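Local atomic coordinates of proto-oncogene vav (Homo sapiens, PDB entry 6NEW), a protein that probably activates Rho-family GTPases such as Rac as a guanine nucleotide exchange factor, combining a catalytic DH domain with PH and zinc-binding C1 domains. Residues 209-214 against 379-384; 256-261 against 327-332; 296-301 against 317-322. All blocks are in the same frame, centred on the assembly; numbering follows the deposited sequence. Where two conformers were deposited one is given.

Contact 1. Residues 209-214 against 379-384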
loop_
_atom_site.group_PDB
_atom_site.type_symbol
_atom_site.label_atom_id
_atom_site.label_comp_id
_atom_site.label_asym_id
_atom_site.label_seq_id
_atom_site.Cartn_x
_atom_site.Cartn_y
_atom_site.Cartn_z
ATOM N N MET A 209 -4.610 -14.924 3.592
ATOM C CA MET A 209 -3.446 -14.368 4.289
ATOM C C MET A 209 -2.451 -13.706 3.342
ATOM O O MET A 209 -1.734 -12.814 3.785
ATOM C CB MET A 209 -2.778 -15.408 5.207
ATOM C CG MET A 209 -3.644 -15.809 6.405
ATOM S SD MET A 209 -4.099 -14.467 7.531
ATOM C CE MET A 209 -5.752 -14.189 7.093
ATOM N N ARG A 210 -2.424 -14.097 2.044
ATOM C CA ARG A 210 -1.560 -13.473 1.022
ATOM C C ARG A 210 -2.182 -12.112 0.637
ATOM O O ARG A 210 -1.461 -11.133 0.431
ATOM C CB ARG A 210 -1.454 -14.352 -0.236
ATOM C CG ARG A 210 -0.441 -15.476 -0.149
ATOM C CD ARG A 210 -0.459 -16.298 -1.420
ATOM N NE ARG A 210 0.547 -17.359 -1.398
ATOM C CZ ARG A 210 0.639 -18.335 -2.298
ATOM N NH1 ARG A 210 -0.230 -18.406 -3.302
ATOM N NH2 ARG A 210 1.591 -19.253 -2.197
ATOM N N ASP A 211 -3.532 -12.070 0.563
ATOM C CA ASP A 211 -4.343 -10.891 0.260
ATOM C C ASP A 211 -4.125 -9.846 1.335
ATOM O O ASP A 211 -3.827 -8.691 1.017
ATOM C CB ASP A 211 -5.843 -11.265 0.137
ATOM C CG ASP A 211 -6.705 -10.196 -0.504
ATOM O OD1 ASP A 211 -6.195 -9.457 -1.361
ATOM O OD2 ASP A 211 -7.899 -10.121 -0.173
ATOM N N LEU A 212 -4.212 -10.272 2.607
ATOM C CA LEU A 212 -3.976 -9.419 3.767
ATOM C C LEU A 212 -2.559 -8.823 3.734
ATOM O O LEU A 212 -2.411 -7.622 3.946
ATOM C CB LEU A 212 -4.202 -10.220 5.055
ATOM C CG LEU A 212 -3.892 -9.547 6.402
ATOM C CD1 LEU A 212 -4.815 -8.357 6.676
ATOM C CD2 LEU A 212 -4.000 -10.556 7.516
ATOM N N ALA A 213 -1.540 -9.645 3.429
ATOM C CA ALA A 213 -0.148 -9.211 3.333
ATOM C C ALA A 213 -0.012 -8.102 2.267
ATOM O O ALA A 213 0.646 -7.096 2.531
ATOM C CB ALA A 213 0.745 -10.401 2.989
ATOM N N GLN A 214 -0.677 -8.268 1.090
ATOM C CA GLN A 214 -0.674 -7.307 -0.009
ATOM C C GLN A 214 -1.334 -5.992 0.390
ATOM O O GLN A 214 -0.765 -4.948 0.084
ATOM C CB GLN A 214 -1.347 -7.883 -1.260
ATOM C CG GLN A 214 -0.532 -8.944 -1.964
ATOM C CD GLN A 214 -1.267 -9.507 -3.156
ATOM O OE1 GLN A 214 -1.673 -8.771 -4.072
ATOM N NE2 GLN A 214 -1.431 -10.829 -3.190
ATOM N N GLN A 379 -12.907 -11.805 -5.933
ATOM C CA GLN A 379 -13.410 -11.768 -4.545
ATOM C C GLN A 379 -12.322 -11.381 -3.533
ATOM O O GLN A 379 -12.590 -11.370 -2.324
ATOM C CB GLN A 379 -14.147 -13.067 -4.120
ATOM C CG GLN A 379 -15.038 -13.747 -5.190
ATOM C CD GLN A 379 -16.154 -12.893 -5.742
ATOM O OE1 GLN A 379 -16.840 -12.160 -5.014
ATOM N NE2 GLN A 379 -16.376 -12.992 -7.046
ATOM N N MET A 380 -11.111 -11.020 -4.015
ATOM C CA MET A 380 -10.037 -10.538 -3.152
ATOM C C MET A 380 -10.212 -9.031 -2.956
ATOM O O MET A 380 -10.842 -8.355 -3.770
ATOM C CB MET A 380 -8.638 -10.871 -3.698
ATOM C CG MET A 380 -8.337 -12.370 -3.798
ATOM S SD MET A 380 -8.681 -13.325 -2.289
ATOM C CE MET A 380 -9.284 -14.845 -3.027
ATOM N N LEU A 381 -9.704 -8.526 -1.842
ATOM C CA LEU A 381 -9.798 -7.130 -1.439
ATOM C C LEU A 381 -9.153 -6.172 -2.416
ATOM O O LEU A 381 -8.110 -6.490 -2.981
ATOM C CB LEU A 381 -9.081 -6.944 -0.084
ATOM C CG LEU A 381 -9.773 -7.442 1.163
ATOM C CD1 LEU A 381 -8.804 -7.509 2.321
ATOM C CD2 LEU A 381 -10.918 -6.554 1.532
ATOM N N LEU A 382 -9.717 -4.955 -2.518
ATOM C CA LEU A 382 -9.107 -3.867 -3.259
ATOM C C LEU A 382 -8.102 -3.258 -2.274
ATOM O O LEU A 382 -8.459 -2.922 -1.155
ATOM C CB LEU A 382 -10.152 -2.876 -3.786
ATOM C CG LEU A 382 -10.634 -3.264 -5.169
ATOM C CD1 LEU A 382 -12.048 -2.902 -5.384
ATOM C CD2 LEU A 382 -9.793 -2.650 -6.227
ATOM N N ARG A 383 -6.826 -3.262 -2.656
ATOM C CA ARG A 383 -5.671 -2.922 -1.825
ATOM C C ARG A 383 -5.245 -1.468 -1.778
ATOM O O ARG A 383 -5.022 -0.851 -2.815
ATOM C CB ARG A 383 -4.469 -3.761 -2.262
ATOM C CG ARG A 383 -4.626 -5.231 -1.981
ATOM C CD ARG A 383 -4.268 -6.033 -3.194
ATOM N NE ARG A 383 -4.838 -7.374 -3.132
ATOM C CZ ARG A 383 -4.891 -8.200 -4.167
ATOM N NH1 ARG A 383 -4.400 -7.836 -5.343
ATOM N NH2 ARG A 383 -5.434 -9.404 -4.033
ATOM N N GLY A 384 -5.032 -0.982 -0.558
ATOM C CA GLY A 384 -4.562 0.365 -0.298
ATOM C C GLY A 384 -5.610 1.316 0.224
ATOM O O GLY A 384 -6.705 0.907 0.616
#
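Asp211, on helix 196-235, is the polar centre of this contact, and its two carboxylate oxygens do different work against the loop 379-384. The ionic part falls to OD1. Arg383 reaches it side-on through two nitrogens: NH2 lies 2.8 Å from Asp211 OD1, and NE lies 3.1 Å from the same OD1. The oxygen sits in the guanidinium plane, yet carboxylate and guanidinium are turned 80° against each other, so this is a salt bridge with both donors converging on one atom and not the flat, two-oxygen form.

The second hydrogen-bonding element is backbone to side chain. Leu381 N gives a nearly straight bond of 2.9 Å (166°) to the syn lone pair of Asp211 OD2. With CG anti to the backbone N of Asp211 (chi1 -166°), the carboxylate is directed at the loop, OD1 facing Arg383 and OD2 facing Leu381 N.

Close contacts without hydrogen bonding complete the interface. Gln214 OE1 lies over one face of the Arg383 guanidinium, displaced toward its rim; at 3.2 Å from Arg383 NH1 its angle is too poor for a hydrogen bond. Aliphatic carbon flanks the carboxylate, with Leu381 CB 3.4 Å from Asp211 OD2 and Met380 CB 3.7 Å from Asp211 OD1.

Asp211 OD2 also forms a salt bridge with Lys120, while Leu381 O accepts a bond from His400, a ligand of the nearby zinc ion. The DH helix and the C1 loop are thus joined by a buried carboxylate facing two basic side chains and an amide N-H, surroundings that would be expected to stabilise its negative charge.

Contact 2. Residues 256-261 against 327-332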
loop_
_atom_site.group_PDB
_atom_site.type_symbol
_atom_site.label_atom_id
_atom_site.label_comp_id
_atom_site.label_asym_id
_atom_site.label_seq_id
_atom_site.Cartn_x
_atom_site.Cartn_y
_atom_site.Cartn_z
ATOM N N LYS A 256 11.017 21.425 -22.322
ATOM C CA LYS A 256 10.733 22.579 -23.177
ATOM C C LYS A 256 9.473 22.239 -23.946
ATOM O O LYS A 256 9.208 21.065 -24.230
ATOM C CB LYS A 256 11.912 22.907 -24.104
ATOM C CG LYS A 256 13.087 23.567 -23.378
ATOM C CD LYS A 256 14.269 23.759 -24.296
ATOM C CE LYS A 256 15.512 24.242 -23.584
ATOM N NZ LYS A 256 15.701 25.704 -23.739
ATOM N N ILE A 257 8.661 23.245 -24.244
ATOM C CA ILE A 257 7.367 22.977 -24.859
ATOM C C ILE A 257 6.916 24.034 -25.867
ATOM O O ILE A 257 7.169 25.228 -25.697
ATOM C CB ILE A 257 6.323 22.776 -23.699
ATOM C CG1 ILE A 257 4.936 22.319 -24.208
ATOM C CG2 ILE A 257 6.219 24.023 -22.816
ATOM C CD1 ILE A 257 4.082 21.677 -23.155
ATOM N N THR A 258 6.211 23.566 -26.908
ATOM C CA THR A 258 5.563 24.406 -27.906
ATOM C C THR A 258 4.106 23.943 -28.017
ATOM O O THR A 258 3.797 22.803 -27.675
ATOM C CB THR A 258 6.292 24.399 -29.279
ATOM O OG1 THR A 258 5.946 23.230 -30.012
ATOM C CG2 THR A 258 7.826 24.540 -29.174
ATOM N N SER A 259 3.220 24.831 -28.464
ATOM C CA SER A 259 1.813 24.539 -28.694
ATOM C C SER A 259 1.456 25.052 -30.114
ATOM O O SER A 259 2.236 25.836 -30.663
ATOM C CB SER A 259 0.955 25.215 -27.628
ATOM O OG SER A 259 0.824 26.604 -27.873
ATOM N N VAL A 260 0.288 24.650 -30.685
ATOM C CA VAL A 260 -0.176 25.106 -32.011
ATOM C C VAL A 260 -0.007 26.642 -32.169
ATOM O O VAL A 260 0.499 27.096 -33.194
ATOM C CB VAL A 260 -1.625 24.609 -32.341
ATOM C CG1 VAL A 260 -2.242 25.343 -33.526
ATOM C CG2 VAL A 260 -1.651 23.103 -32.578
ATOM N N GLU A 261 -0.337 27.403 -31.106
ATOM C CA GLU A 261 -0.291 28.867 -31.043
ATOM C C GLU A 261 1.070 29.462 -30.642
ATOM O O GLU A 261 1.448 30.490 -31.200
ATOM C CB GLU A 261 -1.396 29.404 -30.126
ATOM C CG GLU A 261 -2.798 28.889 -30.448
ATOM C CD GLU A 261 -3.247 27.639 -29.707
ATOM O OE1 GLU A 261 -2.927 27.504 -28.502
ATOM O OE2 GLU A 261 -3.950 26.805 -30.325
ATOM N N GLY A 327 -2.279 20.617 -29.605
ATOM C CA GLY A 327 -1.157 19.741 -29.883
ATOM C C GLY A 327 0.143 20.315 -29.355
ATOM O O GLY A 327 0.664 21.300 -29.889
ATOM N N TYR A 328 0.669 19.709 -28.298
ATOM C CA TYR A 328 1.934 20.134 -27.687
ATOM C C TYR A 328 3.092 19.322 -28.267
ATOM O O TYR A 328 2.885 18.206 -28.749
ATOM C CB TYR A 328 1.909 19.931 -26.153
ATOM C CG TYR A 328 0.802 20.660 -25.424
ATOM C CD1 TYR A 328 0.975 21.969 -24.979
ATOM C CD2 TYR A 328 -0.405 20.027 -25.142
ATOM C CE1 TYR A 328 -0.045 22.647 -24.310
ATOM C CE2 TYR A 328 -1.423 20.687 -24.454
ATOM C CZ TYR A 328 -1.244 22.002 -24.054
ATOM O OH TYR A 328 -2.242 22.651 -23.373
ATOM N N GLU A 329 4.305 19.878 -28.192
ATOM C CA GLU A 329 5.566 19.237 -28.583
ATOM C C GLU A 329 6.399 19.286 -27.318
ATOM O O GLU A 329 6.582 20.361 -26.750
ATOM C CB GLU A 329 6.294 20.003 -29.698
ATOM C CG GLU A 329 5.588 20.055 -31.044
ATOM C CD GLU A 329 6.506 20.517 -32.164
ATOM O OE1 GLU A 329 7.376 21.377 -31.898
ATOM O OE2 GLU A 329 6.356 20.027 -33.308
ATOM N N LEU A 330 6.834 18.127 -26.844
ATOM C CA LEU A 330 7.526 18.022 -25.578
ATOM C C LEU A 330 8.959 17.662 -25.832
ATOM O O LEU A 330 9.241 16.595 -26.390
ATOM C CB LEU A 330 6.805 16.978 -24.669
ATOM C CG LEU A 330 5.675 17.449 -23.711
ATOM C CD1 LEU A 330 4.664 18.318 -24.386
ATOM C CD2 LEU A 330 4.936 16.277 -23.146
ATOM N N PHE A 331 9.874 18.561 -25.430
ATOM C CA PHE A 331 11.312 18.360 -25.650
ATOM C C PHE A 331 12.045 18.076 -24.352
ATOM O O PHE A 331 11.926 18.836 -23.388
ATOM C CB PHE A 331 11.958 19.557 -26.371
ATOM C CG PHE A 331 11.394 19.874 -27.731
ATOM C CD1 PHE A 331 10.285 20.710 -27.865
ATOM C CD2 PHE A 331 12.014 19.399 -28.885
ATOM C CE1 PHE A 331 9.773 21.015 -29.126
ATOM C CE2 PHE A 331 11.507 19.706 -30.148
ATOM C CZ PHE A 331 10.383 20.499 -30.262
ATOM N N PHE A 332 12.807 16.986 -24.353
ATOM C CA PHE A 332 13.611 16.537 -23.222
ATOM C C PHE A 332 15.106 16.696 -23.560
ATOM O O PHE A 332 15.466 16.672 -24.748
ATOM C CB PHE A 332 13.224 15.098 -22.816
ATOM C CG PHE A 332 11.766 15.087 -22.430
ATOM C CD1 PHE A 332 11.362 15.526 -21.174
ATOM C CD2 PHE A 332 10.780 14.766 -23.367
ATOM C CE1 PHE A 332 10.012 15.612 -20.856
ATOM C CE2 PHE A 332 9.439 14.884 -23.053
ATOM C CZ PHE A 332 9.059 15.274 -21.789
#
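Thr258 holds OG1 between its backbone N and carbonyl carbon (chi1 80°), while Glu329 carries CG anti to its carbonyl carbon and runs out extended. These settings bring Thr258 OG1 to 3.0 Å from Glu329 OE1 in a hydrogen bond that meets the carboxylate from above its plane, 38° out. Beneath this side-chain bond lies a regular antiparallel ladder. Thr258 and Glu329 form one hydrogen-bonded pair and Lys256 and Phe331 another, the latter closed by Lys256 N to Phe331 O and Phe331 N to Lys256 O, both 2.9 Å.

On the opposite face Ile257 and Leu330, a non-hydrogen-bonded pair, lie side by side and point the same way. Ile257 CD1 touches two partners, 3.6 Å from Leu330 CD1 and also 3.6 Å from Tyr328 CD1.

The strands belong to the PH-domain sheet; the axes of the two short strand segments approach to 4.9 Å, with N-to-C directions 162° apart, close to antiparallel. On one flank Ile257 bonds through its backbone to Met266 of strand 266-273; on the other, Tyr328 and Leu330 bond to strand 315-321. Helix 335-352 packs against the Leu330 face through Phe345.

Contact 3. Residues 296-301 against 317-322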
loop_
_atom_site.group_PDB
_atom_site.type_symbol
_atom_site.label_atom_id
_atom_site.label_comp_id
_atom_site.label_asym_id
_atom_site.label_seq_id
_atom_site.Cartn_x
_atom_site.Cartn_y
_atom_site.Cartn_z
ATOM N N HIS A 296 -7.579 12.597 -20.153
ATOM C CA HIS A 296 -8.767 11.841 -20.590
ATOM C C HIS A 296 -9.040 12.037 -22.122
ATOM O O HIS A 296 -9.664 11.185 -22.751
ATOM C CB HIS A 296 -10.025 12.207 -19.746
ATOM C CG HIS A 296 -10.054 11.716 -18.312
ATOM N ND1 HIS A 296 -9.742 12.551 -17.247
ATOM C CD2 HIS A 296 -10.490 10.537 -17.809
ATOM C CE1 HIS A 296 -9.942 11.835 -16.147
ATOM N NE2 HIS A 296 -10.370 10.612 -16.436
ATOM N N SER A 297 -8.552 13.150 -22.710
ATOM C CA SER A 297 -8.749 13.508 -24.127
ATOM C C SER A 297 -7.435 13.801 -24.852
ATOM O O SER A 297 -7.445 14.539 -25.829
ATOM C CB SER A 297 -9.645 14.735 -24.262
ATOM O OG SER A 297 -10.892 14.610 -23.601
ATOM N N PHE A 298 -6.314 13.248 -24.389
ATOM C CA PHE A 298 -5.019 13.453 -25.029
ATOM C C PHE A 298 -4.353 12.140 -25.381
ATOM O O PHE A 298 -4.501 11.143 -24.676
ATOM C CB PHE A 298 -4.078 14.337 -24.181
ATOM C CG PHE A 298 -4.352 15.822 -24.320
ATOM C CD1 PHE A 298 -5.388 16.426 -23.611
ATOM C CD2 PHE A 298 -3.600 16.608 -25.192
ATOM C CE1 PHE A 298 -5.664 17.793 -23.769
ATOM C CE2 PHE A 298 -3.858 17.975 -25.336
ATOM C CZ PHE A 298 -4.884 18.564 -24.620
ATOM N N GLN A 299 -3.620 12.155 -26.496
ATOM C CA GLN A 299 -2.869 11.012 -26.985
ATOM C C GLN A 299 -1.383 11.348 -27.145
ATOM O O GLN A 299 -1.005 12.509 -27.349
ATOM C CB GLN A 299 -3.466 10.505 -28.302
ATOM C CG GLN A 299 -4.734 9.683 -28.068
ATOM C CD GLN A 299 -5.431 9.175 -29.304
ATOM O OE1 GLN A 299 -5.015 9.412 -30.439
ATOM N NE2 GLN A 299 -6.517 8.444 -29.096
ATOM N N VAL A 300 -0.546 10.337 -27.021
ATOM C CA VAL A 300 0.876 10.537 -27.204
ATOM C C VAL A 300 1.319 9.891 -28.513
ATOM O O VAL A 300 0.959 8.742 -28.788
ATOM C CB VAL A 300 1.712 10.087 -25.977
ATOM C CG1 VAL A 300 3.188 9.986 -26.331
ATOM C CG2 VAL A 300 1.522 11.043 -24.818
ATOM N N ARG A 301 2.097 10.639 -29.308
ATOM C CA ARG A 301 2.659 10.192 -30.579
ATOM C C ARG A 301 4.140 10.447 -30.575
ATOM O O ARG A 301 4.563 11.586 -30.390
ATOM C CB ARG A 301 2.007 10.907 -31.781
ATOM C CG ARG A 301 0.536 10.589 -31.994
ATOM C CD ARG A 301 0.274 9.088 -32.148
ATOM N NE ARG A 301 -0.971 8.855 -32.860
ATOM C CZ ARG A 301 -2.180 8.820 -32.298
ATOM N NH1 ARG A 301 -3.260 8.623 -33.042
ATOM N NH2 ARG A 301 -2.305 8.955 -30.983
ATOM N N PHE A 317 8.368 14.039 -28.409
ATOM C CA PHE A 317 7.143 13.308 -28.635
ATOM C C PHE A 317 6.048 14.349 -28.573
ATOM O O PHE A 317 6.255 15.443 -28.022
ATOM C CB PHE A 317 6.917 12.125 -27.700
ATOM C CG PHE A 317 6.764 12.349 -26.218
ATOM C CD1 PHE A 317 5.519 12.657 -25.666
ATOM C CD2 PHE A 317 7.833 12.129 -25.354
ATOM C CE1 PHE A 317 5.367 12.811 -24.282
ATOM C CE2 PHE A 317 7.677 12.263 -23.972
ATOM C CZ PHE A 317 6.455 12.628 -23.447
ATOM N N LEU A 318 4.909 14.035 -29.201
ATOM C CA LEU A 318 3.728 14.888 -29.288
ATOM C C LEU A 318 2.674 14.447 -28.298
ATOM O O LEU A 318 2.533 13.261 -28.021
ATOM C CB LEU A 318 3.140 14.845 -30.718
ATOM C CG LEU A 318 4.125 15.022 -31.892
ATOM C CD1 LEU A 318 3.538 14.439 -33.187
ATOM C CD2 LEU A 318 4.496 16.489 -32.079
ATOM N N LEU A 319 1.944 15.417 -27.764
ATOM C CA LEU A 319 0.850 15.235 -26.823
ATOM C C LEU A 319 -0.316 15.986 -27.465
ATOM O O LEU A 319 -0.341 17.216 -27.478
ATOM C CB LEU A 319 1.235 15.775 -25.423
ATOM C CG LEU A 319 0.128 15.746 -24.336
ATOM C CD1 LEU A 319 -0.252 14.322 -23.961
ATOM C CD2 LEU A 319 0.569 16.478 -23.101
ATOM N N ILE A 320 -1.200 15.240 -28.121
ATOM C CA ILE A 320 -2.276 15.820 -28.934
ATOM C C ILE A 320 -3.670 15.573 -28.406
ATOM O O ILE A 320 -3.978 14.444 -28.064
ATOM C CB ILE A 320 -2.134 15.290 -30.414
ATOM C CG1 ILE A 320 -0.781 15.694 -31.056
ATOM C CG2 ILE A 320 -3.313 15.750 -31.309
ATOM C CD1 ILE A 320 -0.351 14.746 -32.163
ATOM N N GLU A 321 -4.541 16.598 -28.436
ATOM C CA GLU A 321 -5.957 16.480 -28.025
ATOM C C GLU A 321 -6.640 15.629 -29.085
ATOM O O GLU A 321 -6.446 15.880 -30.277
ATOM C CB GLU A 321 -6.610 17.867 -27.865
ATOM C CG GLU A 321 -7.906 17.885 -27.059
ATOM C CD GLU A 321 -9.201 17.673 -27.833
ATOM O OE1 GLU A 321 -9.180 17.738 -29.084
ATOM O OE2 GLU A 321 -10.251 17.468 -27.181
ATOM N N ASP A 322 -7.354 14.567 -28.657
ATOM C CA ASP A 322 -7.974 13.534 -29.510
ATOM C C ASP A 322 -8.955 14.050 -30.592
ATOM O O ASP A 322 -9.341 13.266 -31.463
ATOM C CB ASP A 322 -8.625 12.400 -28.680
ATOM C CG ASP A 322 -9.667 12.798 -27.667
ATOM O OD1 ASP A 322 -10.113 13.962 -27.703
ATOM O OD2 ASP A 322 -10.066 11.933 -26.854
#
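The Phe298 ring has Glu321 CA over one face, offset toward the rim, and Glu321 CB makes a CH-pi contact there, 4.0 Å from the ring centroid and 24° off its normal. This is the margin of the PH-domain sheet, where 298-302 is the outermost strand and pairs antiparallel with 315-321. The Glu321 carboxylate is turned 83° from the ring plane, and its OE1 accepts hydrogen bonds from Gln323 N and Ala325 N. Tyr328 of strand 327-332, one strand further in, also touches Phe298. A second flat group, the Arg301 guanidinium, has Gln299 at its edge: Arg301 NH2 donates to Gln299 OE1 at 2.8 Å, linking two side chains on the same face of one strand.

Gln299 with Ile320 and Arg301 with Leu318 are the hydrogen-bonded pairs; Gln299 N to Ile320 O and Ile320 N to Gln299 O both measure 2.8 Å. The intervening pair, Val300 with Leu319, turns to the same side of the sheet as Phe298, where Met342 and Phe345 of helix 335-352 touch Val300.

Val300 spreads its two methyls between different partners. CG1, anti to the backbone N (chi1 166°), reaches 3.6 Å from Phe317 CD1, whereas Val300 CG2 lies 3.8 Å from Leu319 CD1.

How the contacts relate
Contacts 2 and 3 are parts of one PH-domain sheet, their centres about 11 Å apart. Strands 315-321 and 327-332 follow each other in sequence and pair directly, with Tyr328 N 2.8 Å from Leu319 O, a probable hydrogen bond. The order across this part of the shared sheet is 249-258, 327-332, 315-321, 298-302. Contact 1 is separate: its centre lies about 42 Å from that of contact 2 and 35 Å from that of contact 3, with nearest atoms about 28 and 17 Å away. Both sheet contacts are nested in the chain loop that contact 1 closes between DH and C1. Contact 1 alone adjoins a zinc site, the Met380 side chain being about 6 Å from the metal.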